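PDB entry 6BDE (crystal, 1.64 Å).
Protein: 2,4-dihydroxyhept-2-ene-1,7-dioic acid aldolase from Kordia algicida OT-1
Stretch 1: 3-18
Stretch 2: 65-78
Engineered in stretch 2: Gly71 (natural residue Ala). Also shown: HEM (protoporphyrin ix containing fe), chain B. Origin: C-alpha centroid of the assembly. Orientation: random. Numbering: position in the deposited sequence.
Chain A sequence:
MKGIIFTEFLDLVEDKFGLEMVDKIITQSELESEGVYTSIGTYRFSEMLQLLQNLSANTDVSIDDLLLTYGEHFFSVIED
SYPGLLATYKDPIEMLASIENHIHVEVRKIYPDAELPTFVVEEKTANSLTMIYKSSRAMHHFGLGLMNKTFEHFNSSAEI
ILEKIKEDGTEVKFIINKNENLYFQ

Stretch 1 3-18: GIIFTEFLDLVEDKFG
Stretch 2 65-78: DLLLTYGEHFFSVI

Two α-helices pack here: the first stretch is helical over nearly all its length, and the second, 65 to 78, is a helical segment that extends beyond both ends of its stretch. Most residues keep phi near -65° and psi near -40° with i-to-i+4 hydrogen bonds; Phe17 departs to -114°/-13°, Gly18 leaves the helix at 109°/160°, and the bonding loosens to weak hydrogen bonds around Phe75 and Ser76. The axes approach to 10.5 Å, and their N-to-C directions diverge by 112°. The register is set by Phe9 CA lying 6.7 Å from Tyr70 CA and Glu8 CA 7.5 Å from Phe74 CA. Together the stretches bury 627 Å², both sides summed; Tyr70 has the largest covered area (104 Å²), followed by Leu12 (78 Å²) and Glu8 (71 Å²). Ile5, Phe9, Leu66, Tyr70 and Phe74 are buried.

Along the second helix, Asp65 is exposed and makes no contact. Leu66 (chi1 m, chi2 t) begins sideways, but its long side chain spans the gap, bringing Leu66 CD2 to 4.0 Å from CZ of Phe17 (chi1 m). Leu67 and Leu68 take no part. Thr69 (chi1 m) points toward the partner at the margin, where Thr69 CG2 lies 4.2 Å from Leu12 CD2; its small, partly apolar side chain suits a site bordered by both leucine and solvent.

Tyr70 (chi1 t, chi2 40°) is the central knob, seated among Ile5, Glu8, Phe9 and Leu12. Its length carries the hydroxyl to the opposing backbone, where Tyr70 OH donates a weak hydrogen bond to Ile5 O at 2.5 Å. Phe9 (chi1 t, chi2 74°) turns its ring edge toward the tyrosine face, centroids 5.6 Å apart and planes at 68°, while Phe9 CB lies over that face, 4.0 Å from the Tyr70 ring centroid. Ile5 CG2 adds a contact of 3.9 Å to Tyr70 CE2, and Leu12 (chi1 t, chi2 p) places CD2 3.9 Å from Tyr70 CD1.

Gly71, an engineered residue, and Glu72 make no contact with the first helix. His73 (chi1 t, chi2 72°) points toward it: His73 NE2 donates a weak hydrogen bond to Glu8 OE1 at 3.3 Å, with OE1 near the ring plane, while Leu12 CD1 covers one ring face. Imidazole thus serves both polar and apolar neighbours. Glu8 reaches it with chi1 and chi2 both m.

Phe74 (chi1 t, chi2 75°) swings its ring end inward, placing Phe74 CZ 3.5 Å from Ile5 CD1 and Phe74 CE1 4.3 Å from CG1 of Ile4 (chi1 t, chi2 p). Ile5 (chi1 m, chi2 m) also sets CD1 3.6 Å from heme CAA, so this apolar cluster borders the cofactor. Phe75 is out of reach, and Ser76 OG (chi1 p) donates a hydrogen bond to His73 O at 2.6 Å within its own helix. Val77 (chi1 t) points toward the first helix, and its short branched side chain packs against the end of Glu8, with Val77 CG2 3.6 Å from Glu8 OE1. Ile78 CG2 instead meets heme CAB at 3.4 Å.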

# COMPACT_ATOMS: atom_id res chain seq x y z
N GLY A 3 11.58 7.58 2.49
CA GLY A 3 12.56 6.52 2.45
C GLY A 3 12.14 5.25 3.15
O GLY A 3 12.67 4.17 2.84
N ILE A 4 11.20 5.34 4.10
CA ILE A 4 10.72 4.14 4.78
C ILE A 4 10.05 3.19 3.79
O ILE A 4 10.11 1.97 3.95
CB ILE A 4 9.77 4.53 5.93
CG1 ILE A 4 9.25 3.28 6.66
CG2 ILE A 4 8.61 5.37 5.42
CD1 ILE A 4 10.31 2.59 7.50
N ILE A 5 9.42 3.74 2.75
CA ILE A 5 8.82 2.89 1.72
C ILE A 5 9.90 2.16 0.94
O ILE A 5 9.73 0.99 0.56
CB ILE A 5 7.92 3.73 0.80
CG1 ILE A 5 6.94 4.56 1.64
CG2 ILE A 5 7.16 2.84 -0.17
CD1 ILE A 5 6.00 3.72 2.48
N PHE A 6 11.03 2.82 0.68
CA PHE A 6 12.12 2.19 -0.05
C PHE A 6 12.81 1.12 0.80
O PHE A 6 13.06 0.01 0.32
CB PHE A 6 13.13 3.24 -0.51
CG PHE A 6 12.68 4.05 -1.68
CD1 PHE A 6 12.87 3.60 -2.98
CD2 PHE A 6 12.06 5.28 -1.50
CE1 PHE A 6 12.46 4.35 -4.06
CE2 PHE A 6 11.65 6.03 -2.58
CZ PHE A 6 11.85 5.57 -3.86
N THR A 7 13.12 1.45 2.05
CA THR A 7 13.87 0.52 2.90
C THR A 7 13.08 -0.75 3.19
O THR A 7 13.63 -1.85 3.12
CB THR A 7 14.28 1.21 4.20
OG1 THR A 7 13.11 1.65 4.90
CG2 THR A 7 15.18 2.41 3.92
N GLU A 8 11.80 -0.61 3.51
CA GLU A 8 10.97 -1.78 3.78
C GLU A 8 10.76 -2.61 2.52
O GLU A 8 10.65 -3.84 2.60
CB GLU A 8 9.63 -1.36 4.38
CG GLU A 8 9.73 -0.74 5.76
CD GLU A 8 10.08 -1.75 6.84
OE1 GLU A 8 9.89 -2.97 6.61
OE2 GLU A 8 10.56 -1.33 7.91
N PHE A 9 10.69 -1.96 1.36
CA PHE A 9 10.50 -2.69 0.11
C PHE A 9 11.72 -3.54 -0.22
O PHE A 9 11.60 -4.74 -0.50
CB PHE A 9 10.20 -1.71 -1.03
CG PHE A 9 10.25 -2.33 -2.40
CD1 PHE A 9 9.24 -3.17 -2.83
CD2 PHE A 9 11.30 -2.06 -3.26
CE1 PHE A 9 9.28 -3.74 -4.10
CE2 PHE A 9 11.35 -2.62 -4.52
CZ PHE A 9 10.34 -3.46 -4.94
N LEU A 10 12.91 -2.93 -0.20
CA LEU A 10 14.12 -3.69 -0.50
C LEU A 10 14.40 -4.75 0.55
O LEU A 10 15.00 -5.78 0.24
CB LEU A 10 15.31 -2.74 -0.65
CG LEU A 10 15.17 -1.69 -1.76
CD1 LEU A 10 16.36 -0.75 -1.76
CD2 LEU A 10 15.01 -2.36 -3.11
N ASP A 11 13.98 -4.52 1.80
CA ASP A 11 14.05 -5.57 2.80
C ASP A 11 13.19 -6.77 2.39
O ASP A 11 13.61 -7.92 2.53
CB ASP A 11 13.59 -5.04 4.16
CG ASP A 11 14.68 -4.28 4.89
OD1 ASP A 11 15.84 -4.29 4.41
OD2 ASP A 11 14.39 -3.67 5.94
N LEU A 12 11.99 -6.50 1.87
CA LEU A 12 11.12 -7.58 1.43
C LEU A 12 11.68 -8.28 0.19
O LEU A 12 11.54 -9.50 0.05
CB LEU A 12 9.72 -7.03 1.15
CG LEU A 12 8.60 -8.06 0.94
CD1 LEU A 12 8.57 -9.04 2.10
CD2 LEU A 12 7.27 -7.35 0.80
N VAL A 13 12.32 -7.52 -0.70
CA VAL A 13 12.95 -8.13 -1.87
C VAL A 13 14.09 -9.05 -1.45
O VAL A 13 14.24 -10.16 -1.98
CB VAL A 13 13.44 -7.04 -2.84
CG1 VAL A 13 14.16 -7.67 -4.03
CG2 VAL A 13 12.27 -6.19 -3.32
N GLU A 14 14.90 -8.61 -0.48
CA GLU A 14 15.95 -9.47 0.06
C GLU A 14 15.36 -10.69 0.74
O GLU A 14 15.89 -11.80 0.62
CB GLU A 14 16.82 -8.68 1.03
CG GLU A 14 17.42 -9.51 2.15
CD GLU A 14 18.78 -9.00 2.59
OE1 GLU A 14 19.67 -9.84 2.86
OE2 GLU A 14 18.97 -7.77 2.67
N ASP A 15 14.25 -10.51 1.46
CA ASP A 15 13.64 -11.62 2.19
C ASP A 15 13.07 -12.67 1.24
O ASP A 15 13.18 -13.87 1.49
CB ASP A 15 12.55 -11.09 3.12
CG ASP A 15 11.65 -12.19 3.66
OD1 ASP A 15 12.11 -13.34 3.77
OD2 ASP A 15 10.47 -11.89 3.96
N LYS A 16 12.47 -12.24 0.13
CA LYS A 16 11.74 -13.14 -0.75
C LYS A 16 12.57 -13.64 -1.93
O LYS A 16 12.48 -14.83 -2.28
CB LYS A 16 10.47 -12.46 -1.28
CG LYS A 16 9.66 -13.33 -2.23
CD LYS A 16 9.15 -14.59 -1.55
CE LYS A 16 8.20 -14.26 -0.41
NZ LYS A 16 7.06 -13.42 -0.88
N PHE A 17 13.38 -12.78 -2.55
CA PHE A 17 14.08 -13.14 -3.77
C PHE A 17 15.60 -13.19 -3.63
O PHE A 17 16.26 -13.70 -4.54
CB PHE A 17 13.72 -12.15 -4.90
CG PHE A 17 12.24 -12.08 -5.18
CD1 PHE A 17 11.46 -11.09 -4.60
CD2 PHE A 17 11.64 -13.01 -6.01
CE1 PHE A 17 10.11 -11.02 -4.86
CE2 PHE A 17 10.28 -12.95 -6.27
CZ PHE A 17 9.52 -11.95 -5.69
N GLY A 18 16.16 -12.69 -2.54
CA GLY A 18 17.58 -12.82 -2.31
C GLY A 18 18.32 -11.49 -2.46
O GLY A 18 17.85 -10.55 -3.10
N ASP A 65 0.99 -7.92 -8.23
CA ASP A 65 1.18 -8.89 -7.15
C ASP A 65 2.33 -8.48 -6.23
O ASP A 65 2.27 -8.73 -5.02
CB ASP A 65 1.44 -10.27 -7.75
CG ASP A 65 0.17 -10.93 -8.25
OD1 ASP A 65 -0.89 -10.27 -8.24
OD2 ASP A 65 0.24 -12.11 -8.65
N LEU A 66 3.38 -7.87 -6.78
CA LEU A 66 4.48 -7.40 -5.95
C LEU A 66 4.01 -6.31 -4.99
O LEU A 66 4.36 -6.33 -3.81
CB LEU A 66 5.63 -6.90 -6.82
CG LEU A 66 6.38 -7.94 -7.65
CD1 LEU A 66 7.27 -7.27 -8.68
CD2 LEU A 66 7.19 -8.86 -6.75
N LEU A 67 3.22 -5.36 -5.49
CA LEU A 67 2.72 -4.29 -4.63
C LEU A 67 1.68 -4.80 -3.65
O LEU A 67 1.58 -4.28 -2.53
CB LEU A 67 2.14 -3.16 -5.49
CG LEU A 67 3.16 -2.24 -6.15
CD1 LEU A 67 2.46 -1.18 -7.00
CD2 LEU A 67 4.05 -1.59 -5.11
N LEU A 68 0.88 -5.80 -4.04
CA LEU A 68 -0.06 -6.40 -3.10
C LEU A 68 0.67 -7.03 -1.93
O LEU A 68 0.34 -6.79 -0.76
CB LEU A 68 -0.93 -7.43 -3.82
CG LEU A 68 -2.21 -7.91 -3.12
CD1 LEU A 68 -3.24 -8.36 -4.15
CD2 LEU A 68 -1.94 -9.03 -2.12
N THR A 69 1.68 -7.86 -2.22
CA THR A 69 2.47 -8.49 -1.16
C THR A 69 3.16 -7.44 -0.29
O THR A 69 3.21 -7.58 0.94
CB THR A 69 3.49 -9.44 -1.77
OG1 THR A 69 2.81 -10.49 -2.48
CG2 THR A 69 4.36 -10.07 -0.68
N TYR A 70 3.69 -6.39 -0.91
CA TYR A 70 4.33 -5.33 -0.14
C TYR A 70 3.33 -4.58 0.73
O TYR A 70 3.61 -4.26 1.89
CB TYR A 70 5.07 -4.37 -1.06
CG TYR A 70 5.81 -3.27 -0.33
CD1 TYR A 70 6.49 -3.53 0.85
CD2 TYR A 70 5.82 -1.97 -0.82
CE1 TYR A 70 7.16 -2.53 1.53
CE2 TYR A 70 6.49 -0.96 -0.15
CZ TYR A 70 7.15 -1.25 1.02
OH TYR A 70 7.82 -0.25 1.70
N GLY A 71 2.15 -4.28 0.17
CA GLY A 71 1.13 -3.59 0.95
C GLY A 71 0.69 -4.38 2.17
O GLY A 71 0.46 -3.81 3.24
N GLU A 72 0.58 -5.70 2.02
CA GLU A 72 0.26 -6.54 3.18
C GLU A 72 1.39 -6.52 4.20
O GLU A 72 1.14 -6.50 5.41
CB GLU A 72 -0.03 -7.97 2.72
CG GLU A 72 -1.26 -8.09 1.84
CD GLU A 72 -1.74 -9.52 1.68
OE1 GLU A 72 -0.94 -10.45 1.92
OE2 GLU A 72 -2.92 -9.71 1.32
N HIS A 73 2.64 -6.52 3.72
CA HIS A 73 3.78 -6.47 4.64
C HIS A 73 3.86 -5.13 5.35
O HIS A 73 4.24 -5.06 6.52
CB HIS A 73 5.08 -6.76 3.89
CG HIS A 73 6.31 -6.42 4.67
ND1 HIS A 73 6.74 -7.15 5.75
CD2 HIS A 73 7.20 -5.41 4.52
CE1 HIS A 73 7.85 -6.62 6.24
NE2 HIS A 73 8.15 -5.56 5.51
N PHE A 74 3.52 -4.04 4.65
CA PHE A 74 3.63 -2.72 5.25
C PHE A 74 2.62 -2.50 6.37
O PHE A 74 2.85 -1.63 7.22
CB PHE A 74 3.46 -1.63 4.19
CG PHE A 74 3.93 -0.27 4.63
CD1 PHE A 74 5.28 0.01 4.72
CD2 PHE A 74 3.02 0.71 4.98
CE1 PHE A 74 5.72 1.26 5.14
CE2 PHE A 74 3.45 1.96 5.39
CZ PHE A 74 4.80 2.23 5.47
N PHE A 75 1.53 -3.26 6.40
CA PHE A 75 0.59 -3.14 7.51
C PHE A 75 1.24 -3.55 8.82
O PHE A 75 0.96 -2.96 9.87
CB PHE A 75 -0.66 -3.98 7.24
CG PHE A 75 -1.78 -3.73 8.21
CD1 PHE A 75 -2.75 -2.78 7.92
CD2 PHE A 75 -1.87 -4.43 9.39
CE1 PHE A 75 -3.78 -2.54 8.81
CE2 PHE A 75 -2.90 -4.20 10.28
CZ PHE A 75 -3.86 -3.25 9.99
N SER A 76 2.11 -4.56 8.78
CA SER A 76 2.84 -4.95 9.98
C SER A 76 3.79 -3.85 10.44
O SER A 76 4.03 -3.69 11.64
CB SER A 76 3.61 -6.25 9.74
OG SER A 76 4.69 -6.04 8.86
N VAL A 77 4.35 -3.08 9.50
CA VAL A 77 5.15 -1.92 9.87
C VAL A 77 4.27 -0.89 10.57
O VAL A 77 4.70 -0.23 11.53
CB VAL A 77 5.84 -1.32 8.63
CG1 VAL A 77 6.74 -0.16 9.03
CG2 VAL A 77 6.62 -2.39 7.89
N ILE A 78 3.03 -0.74 10.12
CA ILE A 78 2.09 0.16 10.78
C ILE A 78 1.72 -0.39 12.15
O ILE A 78 1.61 0.37 13.13
CB ILE A 78 0.85 0.36 9.90
CG1 ILE A 78 1.19 1.23 8.69
CG2 ILE A 78 -0.29 0.94 10.71
CD1 ILE A 78 0.26 1.02 7.51
CHA HEM B . 1.57 6.04 1.02
CHB HEM B . 1.59 5.97 6.45
CHC HEM B . -3.28 3.38 6.46
CHD HEM B . -3.18 3.23 1.01
C1A HEM B . 1.68 6.07 2.72
C2A HEM B . 2.99 6.44 3.07
C3A HEM B . 2.99 6.42 4.41
C4A HEM B . 1.68 6.04 4.76
CMA HEM B . 4.15 6.75 5.35
CAA HEM B . 4.15 6.80 2.15
CBA HEM B . 4.08 8.31 1.88
CGA HEM B . 5.28 8.79 1.07
O1A HEM B . 5.49 10.02 0.93
O2A HEM B . 6.07 7.96 0.54
C1B HEM B . 0.18 5.16 6.73
C2B HEM B . -0.11 4.63 8.15
C3B HEM B . -1.38 3.98 8.07
C4B HEM B . -1.81 4.14 6.64
CMB HEM B . 0.78 4.79 9.38
CAB HEM B . -2.15 3.29 9.19
CBB HEM B . -2.47 3.94 10.29
C1C HEM B . -3.37 3.22 4.75
C2C HEM B . -4.37 2.28 4.40
C3C HEM B . -4.34 2.25 3.06
C4C HEM B . -3.34 3.18 2.70
CMC HEM B . -5.27 1.48 5.34
CAC HEM B . -5.20 1.41 2.13
CBC HEM B . -6.21 1.97 1.49
C1D HEM B . -1.73 4.04 0.81
C2D HEM B . -1.27 3.88 -0.62
C3D HEM B . -0.04 4.59 -0.68
C4D HEM B . 0.20 5.16 0.74
CMD HEM B . -1.96 3.15 -1.76
CAD HEM B . 0.86 4.76 -1.90
CBD HEM B . 0.97 6.22 -2.31
CGD HEM B . -0.03 6.51 -3.43
O1D HEM B . -0.92 5.66 -3.69
O2D HEM B . 0.05 7.58 -4.08
NA HEM B . 0.77 5.72 3.73
NB HEM B . -0.89 4.79 5.67
NC HEM B . -2.62 3.80 3.73
ND HEM B . -0.86 4.76 1.78
FE HEM B . -1.19 5.22 3.72